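Local coordinates for protein DegQ (Legionella fallonii, PDB 3PV2) that degrades proteins as a self-compartmentizing HtrA-type serine protease that forms 12-subunit assemblies, and probably also acts as a chaperone, at residues B[434-439]-B[445-450]; B[157-162]-B[168-173]; B[250-255]-B[326-331]. One frame throughout, in Å; residues are numbered along the deposited sequence.

Interaction 1 of 3, residues B[434-439]-B[445-450]; sequences ELLVQV and SMYLLV
Ser445 opens the pairing with its CA, which lies 3.1 Å from Val439 O in a CA-H...O contact. Met446 follows as a hydrogen-bonded pair with Val439: its carbonyl O receives Val439 N at 2.8 Å, almost straight, and its CG rests on Val439 CG2. Tyr447 turns to the other side of the sheet, opposite Gln438 in a non-hydrogen-bonded pair. There Gln438, fully extended with CG anti to the backbone N (chi1 -177°), passes over one face of the phenol ring; CG stands 4.2 Å from the ring centroid, a CH-pi contact, and the amide plane is only 15° from the ring plane. The amide itself is held elsewhere, OE1 by Ser412 OG and NE2 by Ser287 O of the second subunit, so both bonds help fix the amide stacked on the ring. Leu436 CG meets the same ring at CD1, 4.0 Å away. Leu448 returns to the side of Val437 and Val439, exchanging two backbone bonds with Val437 and setting CD2 against Val439 CG2 at 3.6 Å, the two side chains crossing at about a right angle. Leu449 places CD2 against Glu434 CB and CG against Leu436 CD1. Val450 closes the pairing with two bonds to Leu435, and its CG2 reaches Val437 CG1 at 4.2 Å. The strand axes approach to 4.7 Å, their N-to-C directions 162° apart, and the alternating pair types continue without a bulge: the regular antiparallel beta hairpin of strands 435-441 and 444-450, which ends the second PDZ domain.

Interaction 2 of 3, residues B[157-162]-B[168-173]; sequences IGNPFG and NSQSAT
Ile157 and Ala172 form a non-hydrogen-bonded antiparallel pair, CA atoms 4.4 Å apart, and the next pair, Gly158 with Ser171, is hydrogen-bonded, beyond which the backbones leave regular strand pairing. Strands 153-158 and 171-179 are neighbours in the second of the two six-stranded barrels of the trypsin fold, and this contact lies where they run into their connecting loop. The two bonds of the Gly158 pair differ in geometry. Gly158 N meets Ser171 O at 2.9 Å, nearly in line with the carbonyl, whereas Ser171 N reaches Gly158 O at 3.1 Å from above the carbonyl plane, 41° out of it.

On one side of the sheet, Ile157 CG2 lies against Ser171 O, while Leu25 of helix 22-28 touches both Ile157 and Ala172. On the other side, Ser171 CB packs against Pro160 CD at 3.7 Å, with Pro160 CG only slightly farther off. Pro160 CG also sits over the centre of the Phe161 ring, and the ring's CD2 approaches Ser169 O obliquely at 3.5 Å. The turning chain also borders Ser169 CB, which lies 3.4 Å from Gly162 O and equally close to Asn159 OD1. A third subunit continues the packing, with Ser178 OG of that subunit bonded to Ala172 O.

Asn159 shapes the turn. With its CG anti to the backbone N (chi1 177°), the amide is directed along the chain toward Gly162, whose positive phi suits glycine. In the resulting Asx motif, Asn159 OD1 accepts Gly162 N at 3.1 Å, the donor tilted 20° from the amide carbonyl plane.

Interaction 3 of 3, residues B[250-255]-B[326-331]; sequences IKFGSI and LLRVGS
Where helix 239-252 of the protease part ends, Phe252 meets Arg328 in the loop between helix 318-325 and strand 332-339 of the first PDZ domain, in a small surface contact burying 236 Å². The evidence for a cation-pi stack is direct: the guanidinium lies flat on the phenyl ring, the planes 7° apart, with Arg328 CZ 3.5 Å from the ring centroid. Arg328 NE comes over the rim, 3.3 Å from Phe252 CE2, and the two side chains run antiparallel over one another. Bends at chi2 (-111°) and chi3 (129°) lay the arginine along the ring, so that CD joins the same face as a CH-pi partner, 3.7 Å from the centroid. On the opposite face lies the aliphatic part of Lys251, its CD toward the rim. Alongside the rim of the guanidinium, close to its plane, Ser254 O stands 3.6 Å from Arg328 NH2.

Gly253 takes positive phi directly after the helix and redirects the chain, bringing Ile255 back beside the PDZ loop. There Ile255 CG2 touches Leu326 CD2 at 4.0 Å, the side chains crossing at a slant; both also lean on helix 239-252, Ile255 at Ile249 and Leu326 at Val245. From Arg328 to Ser331 the loop makes a type II beta turn, closed by Ser331 N to Arg328 O.

No hydrogen bond spans the two segments, so their join rests mainly on the cation-pi stack, with one apolar touch beside it. The arginine lies flat on an exposed ring, and the electrostatic part of the attraction probably needs no fixed hydrogen-bond geometry.

How the interactions relate
From the N terminus, interaction 2 comes first and closes a short loop of five residues between neighbouring strands of the second protease barrel. Interaction 3 follows, joining 250-255 to 326-331 across 70 intervening residues, so that much of the first PDZ domain is looped back onto the end of the protease part. Interaction 1 comes last, closing the hairpin turn that ends the second PDZ domain. The three are in series; none nests in or crosses another. Centres of interactions 2 and 3 are about 33 Å apart and those of 3 and 1 about 43 Å, while interactions 1 and 2 lie on opposite sides of the chain's centre.

Interaction 1 of 3, residues B[434-439]-B[445-450]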
ATOM      1  N   GLU B 434      52.121   4.212  33.247  1.00 41.46           N
ATOM      2  CA  GLU B 434      51.108   3.326  32.735  1.00 39.59           C
ATOM      3  C   GLU B 434      50.654   2.393  33.795  1.00 34.78           C
ATOM      4  O   GLU B 434      51.347   2.224  34.834  1.00 37.50           O
ATOM      5  CB  GLU B 434      51.717   2.529  31.646  1.00 38.50           C
ATOM      6  CG  GLU B 434      52.825   1.756  32.267  1.00 46.16           C
ATOM      7  CD  GLU B 434      53.887   1.311  31.263  1.00 51.56           C
ATOM      8  OE1 GLU B 434      53.938   1.834  30.119  1.00 60.42           O
ATOM      9  OE2 GLU B 434      54.655   0.451  31.680  1.00 55.43           O
ATOM     10  N   LEU B 435      49.484   1.826  33.588  1.00 33.08           N
ATOM     11  CA  LEU B 435      48.972   0.802  34.435  1.00 32.71           C
ATOM     12  C   LEU B 435      48.578  -0.364  33.562  1.00 32.47           C
ATOM     13  O   LEU B 435      47.738  -0.257  32.679  1.00 32.32           O
ATOM     14  CB  LEU B 435      47.744   1.308  35.213  1.00 32.39           C
ATOM     15  CG  LEU B 435      46.968   0.282  36.067  1.00 32.06           C
ATOM     16  CD1 LEU B 435      47.756  -0.291  37.210  1.00 32.37           C
ATOM     17  CD2 LEU B 435      45.649   0.852  36.688  1.00 31.87           C
ATOM     18  N   LEU B 436      49.150  -1.525  33.878  1.00 32.57           N
ATOM     19  CA  LEU B 436      48.833  -2.738  33.185  1.00 32.49           C
ATOM     20  C   LEU B 436      47.704  -3.444  33.901  1.00 32.08           C
ATOM     21  O   LEU B 436      47.823  -3.750  35.081  1.00 32.08           O
ATOM     22  CB  LEU B 436      50.064  -3.636  33.139  1.00 32.97           C
ATOM     23  CG  LEU B 436      49.797  -4.991  32.482  1.00 33.04           C
ATOM     24  CD1 LEU B 436      49.687  -4.747  31.022  1.00 33.29           C
ATOM     25  CD2 LEU B 436      50.955  -5.994  32.859  1.00 33.57           C
ATOM     26  N   VAL B 437      46.563  -3.624  33.239  1.00 31.86           N
ATOM     27  CA  VAL B 437      45.408  -4.307  33.896  1.00 31.58           C
ATOM     28  C   VAL B 437      45.084  -5.580  33.115  1.00 31.75           C
ATOM     29  O   VAL B 437      45.283  -5.676  31.880  1.00 32.04           O
ATOM     30  CB  VAL B 437      44.181  -3.454  33.994  1.00 31.34           C
ATOM     31  CG1 VAL B 437      44.553  -2.126  34.596  1.00 31.34           C
ATOM     32  CG2 VAL B 437      43.689  -3.135  32.625  1.00 31.48           C
ATOM     33  N   GLN B 438      44.829  -6.640  33.850  1.00 31.75           N
ATOM     34  CA  GLN B 438      44.304  -7.825  33.248  1.00 31.99           C
ATOM     35  C   GLN B 438      42.807  -7.857  33.503  1.00 31.82           C
ATOM     36  O   GLN B 438      42.373  -7.830  34.652  1.00 31.65           O
ATOM     37  CB  GLN B 438      44.927  -9.075  33.896  1.00 32.26           C
ATOM     38  CG  GLN B 438      44.466 -10.349  33.270  1.00 32.65           C
ATOM     39  CD  GLN B 438      45.090 -11.568  33.921  1.00 33.03           C
ATOM     40  OE1 GLN B 438      45.650 -11.447  35.011  1.00 37.60           O
ATOM     41  NE2 GLN B 438      44.881 -12.770  33.337  1.00 33.54           N
ATOM     42  N   VAL B 439      42.011  -7.894  32.429  1.00 32.03           N
ATOM     43  CA  VAL B 439      40.556  -7.852  32.555  1.00 32.04           C
ATOM     44  C   VAL B 439      39.935  -9.141  32.111  1.00 32.52           C
ATOM     45  O   VAL B 439      40.375  -9.730  31.116  1.00 32.97           O
ATOM     46  CB  VAL B 439      39.871  -6.680  31.776  1.00 32.08           C
ATOM     47  CG1 VAL B 439      40.186  -5.220  32.385  1.00 31.67           C
ATOM     48  CG2 VAL B 439      40.100  -6.706  30.295  1.00 32.58           C
ATOM     49  N   SER B 445      39.739 -13.071  28.453  1.00 37.30           N
ATOM     50  CA  SER B 445      40.536 -12.174  29.265  1.00 35.26           C
ATOM     51  C   SER B 445      41.420 -11.436  28.330  1.00 34.73           C
ATOM     52  O   SER B 445      41.713 -11.927  27.260  1.00 36.69           O
ATOM     53  CB  SER B 445      41.365 -12.983  30.249  1.00 34.92           C
ATOM     54  OG  SER B 445      40.598 -13.433  31.370  1.00 41.33           O
ATOM     55  N   MET B 446      41.920 -10.297  28.759  1.00 34.08           N
ATOM     56  CA  MET B 446      42.989  -9.635  28.067  1.00 34.21           C
ATOM     57  C   MET B 446      43.785  -8.667  28.932  1.00 33.53           C
ATOM     58  O   MET B 446      43.259  -8.136  29.912  1.00 32.94           O
ATOM     59  CB  MET B 446      42.516  -8.895  26.834  1.00 36.29           C
ATOM     60  CG  MET B 446      41.432  -7.904  27.089  1.00 44.85           C
ATOM     61  SD  MET B 446      40.871  -7.315  25.425  1.00 68.61           S
ATOM     62  CE  MET B 446      42.246  -7.842  24.379  1.00 58.10           C
ATOM     63  N   TYR B 447      45.032  -8.436  28.513  1.00 33.77           N
ATOM     64  CA  TYR B 447      45.831  -7.429  29.129  1.00 33.36           C
ATOM     65  C   TYR B 447      45.677  -6.075  28.404  1.00 33.41           C
ATOM     66  O   TYR B 447      45.676  -6.072  27.190  1.00 34.04           O
ATOM     67  CB  TYR B 447      47.327  -7.805  29.148  1.00 33.72           C
ATOM     68  CG  TYR B 447      47.674  -8.847  30.171  1.00 33.66           C
ATOM     69  CD1 TYR B 447      48.034  -8.475  31.470  1.00 33.26           C
ATOM     70  CD2 TYR B 447      47.769 -10.207  29.816  1.00 34.21           C
ATOM     71  CE1 TYR B 447      48.371  -9.418  32.426  1.00 33.37           C
ATOM     72  CE2 TYR B 447      48.123 -11.149  30.729  1.00 34.28           C
ATOM     73  CZ  TYR B 447      48.442 -10.767  32.051  1.00 33.87           C
ATOM     74  OH  TYR B 447      48.859 -11.702  32.957  1.00 34.13           O
ATOM     75  N   LEU B 448      45.566  -4.965  29.150  1.00 32.91           N
ATOM     76  CA  LEU B 448      45.337  -3.646  28.514  1.00 33.03           C
ATOM     77  C   LEU B 448      46.302  -2.727  29.201  1.00 32.84           C
ATOM     78  O   LEU B 448      46.548  -2.902  30.377  1.00 32.48           O
ATOM     79  CB  LEU B 448      43.948  -3.215  28.933  1.00 32.67           C
ATOM     80  CG  LEU B 448      42.763  -3.483  28.040  1.00 33.51           C
ATOM     81  CD1 LEU B 448      43.047  -4.302  26.804  1.00 33.82           C
ATOM     82  CD2 LEU B 448      41.519  -3.757  28.797  1.00 34.23           C
ATOM     83  N   LEU B 449      46.821  -1.727  28.533  1.00 33.21           N
ATOM     84  CA  LEU B 449      47.688  -0.805  29.195  1.00 33.17           C
ATOM     85  C   LEU B 449      46.998   0.497  29.244  1.00 33.08           C
ATOM     86  O   LEU B 449      46.649   1.006  28.240  1.00 33.46           O
ATOM     87  CB  LEU B 449      48.923  -0.630  28.353  1.00 33.86           C
ATOM     88  CG  LEU B 449      50.156  -1.388  28.800  1.00 38.19           C
ATOM     89  CD1 LEU B 449      51.276  -1.117  27.751  1.00 46.73           C
ATOM     90  CD2 LEU B 449      50.622  -0.848  30.190  1.00 36.16           C
ATOM     91  N   VAL B 450      46.738   1.006  30.420  1.00 32.68           N
ATOM     92  CA  VAL B 450      46.096   2.253  30.575  1.00 32.69           C
ATOM     93  C   VAL B 450      47.198   3.314  30.729  1.00 33.10           C
ATOM     94  O   VAL B 450      48.088   3.176  31.543  1.00 33.13           O
ATOM     95  CB  VAL B 450      45.258   2.224  31.851  1.00 32.23           C
ATOM     96  CG1 VAL B 450      44.524   3.624  31.979  1.00 32.38           C
ATOM     97  CG2 VAL B 450      44.260   1.021  31.784  1.00 31.92           C
TER

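Interaction 2 of 3, residues B[157-162]-B[168-173]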
ATOM      1  N   ILE B 157       4.011  42.069  23.846  1.00 40.69           N
ATOM      2  CA  ILE B 157       4.011  42.933  22.697  1.00 42.66           C
ATOM      3  C   ILE B 157       5.115  42.530  21.728  1.00 43.99           C
ATOM      4  O   ILE B 157       6.299  42.419  22.122  1.00 42.00           O
ATOM      5  CB  ILE B 157       4.367  44.383  23.043  1.00 44.06           C
ATOM      6  CG1 ILE B 157       3.731  44.814  24.341  1.00 46.90           C
ATOM      7  CG2 ILE B 157       3.891  45.343  21.884  1.00 47.08           C
ATOM      8  CD1 ILE B 157       4.238  46.232  24.748  1.00 46.93           C
ATOM      9  N   GLY B 158       4.774  42.398  20.450  1.00 44.76           N
ATOM     10  CA  GLY B 158       5.823  42.266  19.446  1.00 46.27           C
ATOM     11  C   GLY B 158       5.598  43.235  18.320  1.00 47.59           C
ATOM     12  O   GLY B 158       4.676  44.046  18.345  1.00 45.86           O
ATOM     13  N   ASN B 159       6.440  43.135  17.316  1.00 49.38           N
ATOM     14  CA  ASN B 159       6.260  43.959  16.139  1.00 51.63           C
ATOM     15  C   ASN B 159       6.542  42.994  15.048  1.00 54.01           C
ATOM     16  O   ASN B 159       7.656  42.978  14.504  1.00 53.20           O
ATOM     17  CB  ASN B 159       7.207  45.141  16.140  1.00 50.92           C
ATOM     18  CG  ASN B 159       7.119  46.024  14.852  1.00 55.02           C
ATOM     19  OD1 ASN B 159       6.571  45.651  13.801  1.00 58.58           O
ATOM     20  ND2 ASN B 159       7.710  47.199  14.951  1.00 58.70           N
ATOM     21  N   PRO B 160       5.560  42.120  14.764  1.00 57.32           N
ATOM     22  CA  PRO B 160       5.857  41.089  13.809  1.00 60.67           C
ATOM     23  C   PRO B 160       5.801  41.560  12.377  1.00 64.83           C
ATOM     24  O   PRO B 160       6.322  40.873  11.530  1.00 66.05           O
ATOM     25  CB  PRO B 160       4.748  40.079  14.043  1.00 60.58           C
ATOM     26  CG  PRO B 160       3.592  40.919  14.404  1.00 59.78           C
ATOM     27  CD  PRO B 160       4.157  42.069  15.192  1.00 56.94           C
ATOM     28  N   PHE B 161       5.186  42.702  12.098  1.00 68.98           N
ATOM     29  CA  PHE B 161       4.895  43.027  10.699  1.00 74.83           C
ATOM     30  C   PHE B 161       5.847  44.019  10.020  1.00 77.71           C
ATOM     31  O   PHE B 161       6.042  43.922   8.812  1.00 80.46           O
ATOM     32  CB  PHE B 161       3.456  43.526  10.549  1.00 75.65           C
ATOM     33  CG  PHE B 161       2.411  42.552  11.035  1.00 77.58           C
ATOM     34  CD1 PHE B 161       2.258  41.310  10.425  1.00 80.41           C
ATOM     35  CD2 PHE B 161       1.551  42.904  12.085  1.00 77.39           C
ATOM     36  CE1 PHE B 161       1.274  40.428  10.864  1.00 82.04           C
ATOM     37  CE2 PHE B 161       0.570  42.034  12.540  1.00 78.55           C
ATOM     38  CZ  PHE B 161       0.427  40.791  11.940  1.00 80.18           C
ATOM     39  N   GLY B 162       6.412  44.970  10.762  1.00 79.58           N
ATOM     40  CA  GLY B 162       7.282  45.996  10.150  1.00 81.94           C
ATOM     41  C   GLY B 162       6.618  46.880   9.093  1.00 84.97           C
ATOM     42  O   GLY B 162       5.409  47.125   9.135  1.00 84.81           O
ATOM     43  N   ASN B 168       0.565  50.622  12.390  1.00 75.30           N
ATOM     44  CA  ASN B 168      -0.148  49.507  13.010  1.00 73.19           C
ATOM     45  C   ASN B 168       0.626  48.193  12.842  1.00 71.19           C
ATOM     46  O   ASN B 168       0.058  47.164  12.517  1.00 69.89           O
ATOM     47  CB  ASN B 168      -1.545  49.354  12.418  1.00 74.85           C
ATOM     48  CG  ASN B 168      -2.337  50.628  12.447  1.00 75.29           C
ATOM     49  OD1 ASN B 168      -2.621  51.193  11.407  1.00 81.47           O
ATOM     50  ND2 ASN B 168      -2.697  51.090  13.631  1.00 72.30           N
ATOM     51  N   SER B 169       1.937  48.238  13.022  1.00 68.91           N
ATOM     52  CA  SER B 169       2.738  47.042  12.823  1.00 67.18           C
ATOM     53  C   SER B 169       2.876  46.234  14.099  1.00 64.43           C
ATOM     54  O   SER B 169       3.434  45.154  14.081  1.00 65.14           O
ATOM     55  CB  SER B 169       4.113  47.397  12.271  1.00 66.47           C
ATOM     56  OG  SER B 169       4.719  48.405  13.058  1.00 65.74           O
ATOM     57  N   GLN B 170       2.377  46.740  15.210  1.00 61.36           N
ATOM     58  CA  GLN B 170       2.549  46.001  16.455  1.00 59.50           C
ATOM     59  C   GLN B 170       1.379  45.078  16.787  1.00 56.87           C
ATOM     60  O   GLN B 170       0.268  45.184  16.235  1.00 56.41           O
ATOM     61  CB  GLN B 170       2.845  46.948  17.575  1.00 59.43           C
ATOM     62  CG  GLN B 170       3.866  47.964  17.042  1.00 65.30           C
ATOM     63  CD  GLN B 170       4.836  48.456  18.065  1.00 69.31           C
ATOM     64  OE1 GLN B 170       5.916  48.975  17.717  1.00 72.23           O
ATOM     65  NE2 GLN B 170       4.449  48.344  19.348  1.00 71.08           N
ATOM     66  N   SER B 171       1.668  44.171  17.694  1.00 53.07           N
ATOM     67  CA  SER B 171       0.733  43.122  18.062  1.00 51.96           C
ATOM     68  C   SER B 171       0.833  42.978  19.553  1.00 48.23           C
ATOM     69  O   SER B 171       1.917  42.786  20.053  1.00 48.60           O
ATOM     70  CB  SER B 171       1.166  41.845  17.351  1.00 52.15           C
ATOM     71  OG  SER B 171       0.237  40.790  17.476  1.00 57.25           O
ATOM     72  N   ALA B 172      -0.283  43.042  20.262  1.00 45.01           N
ATOM     73  CA  ALA B 172      -0.307  42.903  21.732  1.00 41.65           C
ATOM     74  C   ALA B 172      -1.338  41.856  22.207  1.00 39.87           C
ATOM     75  O   ALA B 172      -2.386  41.803  21.682  1.00 39.97           O
ATOM     76  CB  ALA B 172      -0.601  44.261  22.377  1.00 40.83           C
ATOM     77  N   THR B 173      -1.024  41.067  23.230  1.00 37.71           N
ATOM     78  CA  THR B 173      -1.932  40.126  23.835  1.00 37.67           C
ATOM     79  C   THR B 173      -1.882  40.305  25.355  1.00 35.87           C
ATOM     80  O   THR B 173      -0.889  40.776  25.898  1.00 35.88           O
ATOM     81  CB  THR B 173      -1.557  38.681  23.441  1.00 38.38           C
ATOM     82  OG1 THR B 173      -0.199  38.427  23.850  1.00 37.76           O
ATOM     83  CG2 THR B 173      -1.662  38.502  21.906  1.00 38.69           C
TER

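Interaction 3 of 3, residues B[250-255]-B[326-331]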
ATOM      1  N   ILE B 250      27.720  42.103  26.286  1.00 56.13           N
ATOM      2  CA  ILE B 250      28.263  43.353  25.830  1.00 56.47           C
ATOM      3  C   ILE B 250      29.763  43.456  26.204  1.00 59.66           C
ATOM      4  O   ILE B 250      30.557  43.719  25.329  1.00 60.03           O
ATOM      5  CB  ILE B 250      27.446  44.557  26.358  1.00 56.92           C
ATOM      6  CG1 ILE B 250      26.067  44.633  25.679  1.00 53.65           C
ATOM      7  CG2 ILE B 250      28.151  45.903  26.126  1.00 55.15           C
ATOM      8  CD1 ILE B 250      25.165  45.609  26.369  1.00 53.78           C
ATOM      9  N   LYS B 251      30.124  43.210  27.464  1.00 62.54           N
ATOM     10  CA  LYS B 251      31.495  43.286  27.951  1.00 65.63           C
ATOM     11  C   LYS B 251      32.415  42.296  27.243  1.00 66.46           C
ATOM     12  O   LYS B 251      33.486  42.686  26.724  1.00 66.13           O
ATOM     13  CB  LYS B 251      31.560  43.029  29.467  1.00 68.14           C
ATOM     14  CG  LYS B 251      32.574  43.878  30.261  1.00 72.75           C
ATOM     15  CD  LYS B 251      33.316  43.069  31.338  1.00 78.53           C
ATOM     16  CE  LYS B 251      33.676  43.881  32.594  1.00 83.30           C
ATOM     17  NZ  LYS B 251      32.468  43.998  33.502  1.00 85.31           N
ATOM     18  N   PHE B 252      31.979  41.040  27.188  1.00 66.46           N
ATOM     19  CA  PHE B 252      32.794  39.929  26.727  1.00 67.55           C
ATOM     20  C   PHE B 252      32.436  39.253  25.388  1.00 67.12           C
ATOM     21  O   PHE B 252      33.185  38.398  24.912  1.00 67.86           O
ATOM     22  CB  PHE B 252      32.782  38.818  27.792  1.00 68.77           C
ATOM     23  CG  PHE B 252      33.339  39.226  29.128  1.00 70.14           C
ATOM     24  CD1 PHE B 252      34.717  39.390  29.310  1.00 72.56           C
ATOM     25  CD2 PHE B 252      32.497  39.407  30.218  1.00 69.86           C
ATOM     26  CE1 PHE B 252      35.236  39.747  30.563  1.00 73.06           C
ATOM     27  CE2 PHE B 252      33.001  39.763  31.471  1.00 70.63           C
ATOM     28  CZ  PHE B 252      34.368  39.942  31.644  1.00 73.50           C
ATOM     29  N   GLY B 253      31.279  39.533  24.813  1.00 66.85           N
ATOM     30  CA  GLY B 253      30.894  38.878  23.557  1.00 66.87           C
ATOM     31  C   GLY B 253      30.262  37.495  23.661  1.00 67.94           C
ATOM     32  O   GLY B 253      29.688  37.031  22.695  1.00 69.02           O
ATOM     33  N   SER B 254      30.388  36.818  24.794  1.00 68.97           N
ATOM     34  CA  SER B 254      29.649  35.568  25.063  1.00 70.14           C
ATOM     35  C   SER B 254      29.668  35.258  26.555  1.00 70.26           C
ATOM     36  O   SER B 254      30.435  35.861  27.280  1.00 70.56           O
ATOM     37  CB  SER B 254      30.255  34.385  24.324  1.00 70.79           C
ATOM     38  OG  SER B 254      31.430  33.955  24.995  1.00 73.77           O
ATOM     39  N   ILE B 255      28.825  34.334  27.001  1.00 70.23           N
ATOM     40  CA  ILE B 255      28.824  33.920  28.374  1.00 71.85           C
ATOM     41  C   ILE B 255      29.794  32.732  28.449  1.00 74.12           C
ATOM     42  O   ILE B 255      29.604  31.746  27.752  1.00 74.75           O
ATOM     43  CB  ILE B 255      27.419  33.400  28.862  1.00 72.16           C
ATOM     44  CG1 ILE B 255      26.300  34.423  28.594  1.00 70.49           C
ATOM     45  CG2 ILE B 255      27.473  32.972  30.328  1.00 69.81           C
ATOM     46  CD1 ILE B 255      26.640  35.791  28.997  1.00 68.89           C
ATOM     47  N   LEU B 326      26.450  32.721  35.702  1.00 74.62           N
ATOM     48  CA  LEU B 326      26.972  33.791  34.883  1.00 75.98           C
ATOM     49  C   LEU B 326      28.107  34.547  35.559  1.00 75.54           C
ATOM     50  O   LEU B 326      28.535  35.620  35.074  1.00 77.67           O
ATOM     51  CB  LEU B 326      25.849  34.783  34.534  1.00 78.21           C
ATOM     52  CG  LEU B 326      24.450  34.288  34.128  1.00 79.56           C
ATOM     53  CD1 LEU B 326      23.567  35.491  34.073  1.00 81.81           C
ATOM     54  CD2 LEU B 326      24.393  33.510  32.805  1.00 79.29           C
ATOM     55  N   LEU B 327      28.604  34.037  36.678  1.00 72.68           N
ATOM     56  CA  LEU B 327      29.843  34.597  37.216  1.00 71.22           C
ATOM     57  C   LEU B 327      30.983  34.143  36.327  1.00 69.53           C
ATOM     58  O   LEU B 327      30.925  33.112  35.666  1.00 67.78           O
ATOM     59  CB  LEU B 327      30.095  34.151  38.662  1.00 70.41           C
ATOM     60  CG  LEU B 327      29.274  34.794  39.793  1.00 71.30           C
ATOM     61  CD1 LEU B 327      28.061  35.541  39.276  1.00 71.81           C
ATOM     62  CD2 LEU B 327      28.924  33.738  40.779  1.00 69.44           C
ATOM     63  N   ARG B 328      32.040  34.921  36.360  1.00 69.10           N
ATOM     64  CA  ARG B 328      33.178  34.677  35.509  1.00 68.35           C
ATOM     65  C   ARG B 328      34.177  33.727  36.139  1.00 64.66           C
ATOM     66  O   ARG B 328      34.522  33.865  37.313  1.00 62.16           O
ATOM     67  CB  ARG B 328      33.865  36.019  35.209  1.00 70.43           C
ATOM     68  CG  ARG B 328      33.138  36.833  34.130  1.00 75.13           C
ATOM     69  CD  ARG B 328      33.994  36.856  32.900  1.00 80.17           C
ATOM     70  NE  ARG B 328      33.282  36.470  31.705  1.00 81.29           N
ATOM     71  CZ  ARG B 328      33.897  36.104  30.595  1.00 82.45           C
ATOM     72  NH1 ARG B 328      35.221  36.091  30.547  1.00 81.16           N
ATOM     73  NH2 ARG B 328      33.188  35.747  29.538  1.00 85.54           N
ATOM     74  N   VAL B 329      34.697  32.816  35.326  1.00 63.07           N
ATOM     75  CA  VAL B 329      35.800  31.978  35.749  1.00 61.31           C
ATOM     76  C   VAL B 329      36.784  32.925  36.392  1.00 62.36           C
ATOM     77  O   VAL B 329      36.985  34.002  35.901  1.00 64.32           O
ATOM     78  CB  VAL B 329      36.458  31.230  34.557  1.00 61.65           C
ATOM     79  CG1 VAL B 329      37.849  30.620  34.965  1.00 59.99           C
ATOM     80  CG2 VAL B 329      35.498  30.153  33.983  1.00 59.18           C
ATOM     81  N   GLY B 330      37.386  32.536  37.499  1.00 62.13           N
ATOM     82  CA  GLY B 330      38.234  33.418  38.264  1.00 62.04           C
ATOM     83  C   GLY B 330      37.547  34.191  39.361  1.00 62.47           C
ATOM     84  O   GLY B 330      38.214  34.569  40.322  1.00 63.99           O
ATOM     85  N   SER B 331      36.242  34.487  39.251  1.00 62.32           N
ATOM     86  CA  SER B 331      35.615  35.305  40.310  1.00 62.11           C
ATOM     87  C   SER B 331      35.480  34.634  41.660  1.00 60.70           C
ATOM     88  O   SER B 331      35.223  33.423  41.776  1.00 59.01           O
ATOM     89  CB  SER B 331      34.276  35.932  39.947  1.00 62.66           C
ATOM     90  OG  SER B 331      33.573  35.253  38.963  1.00 64.56           O
TER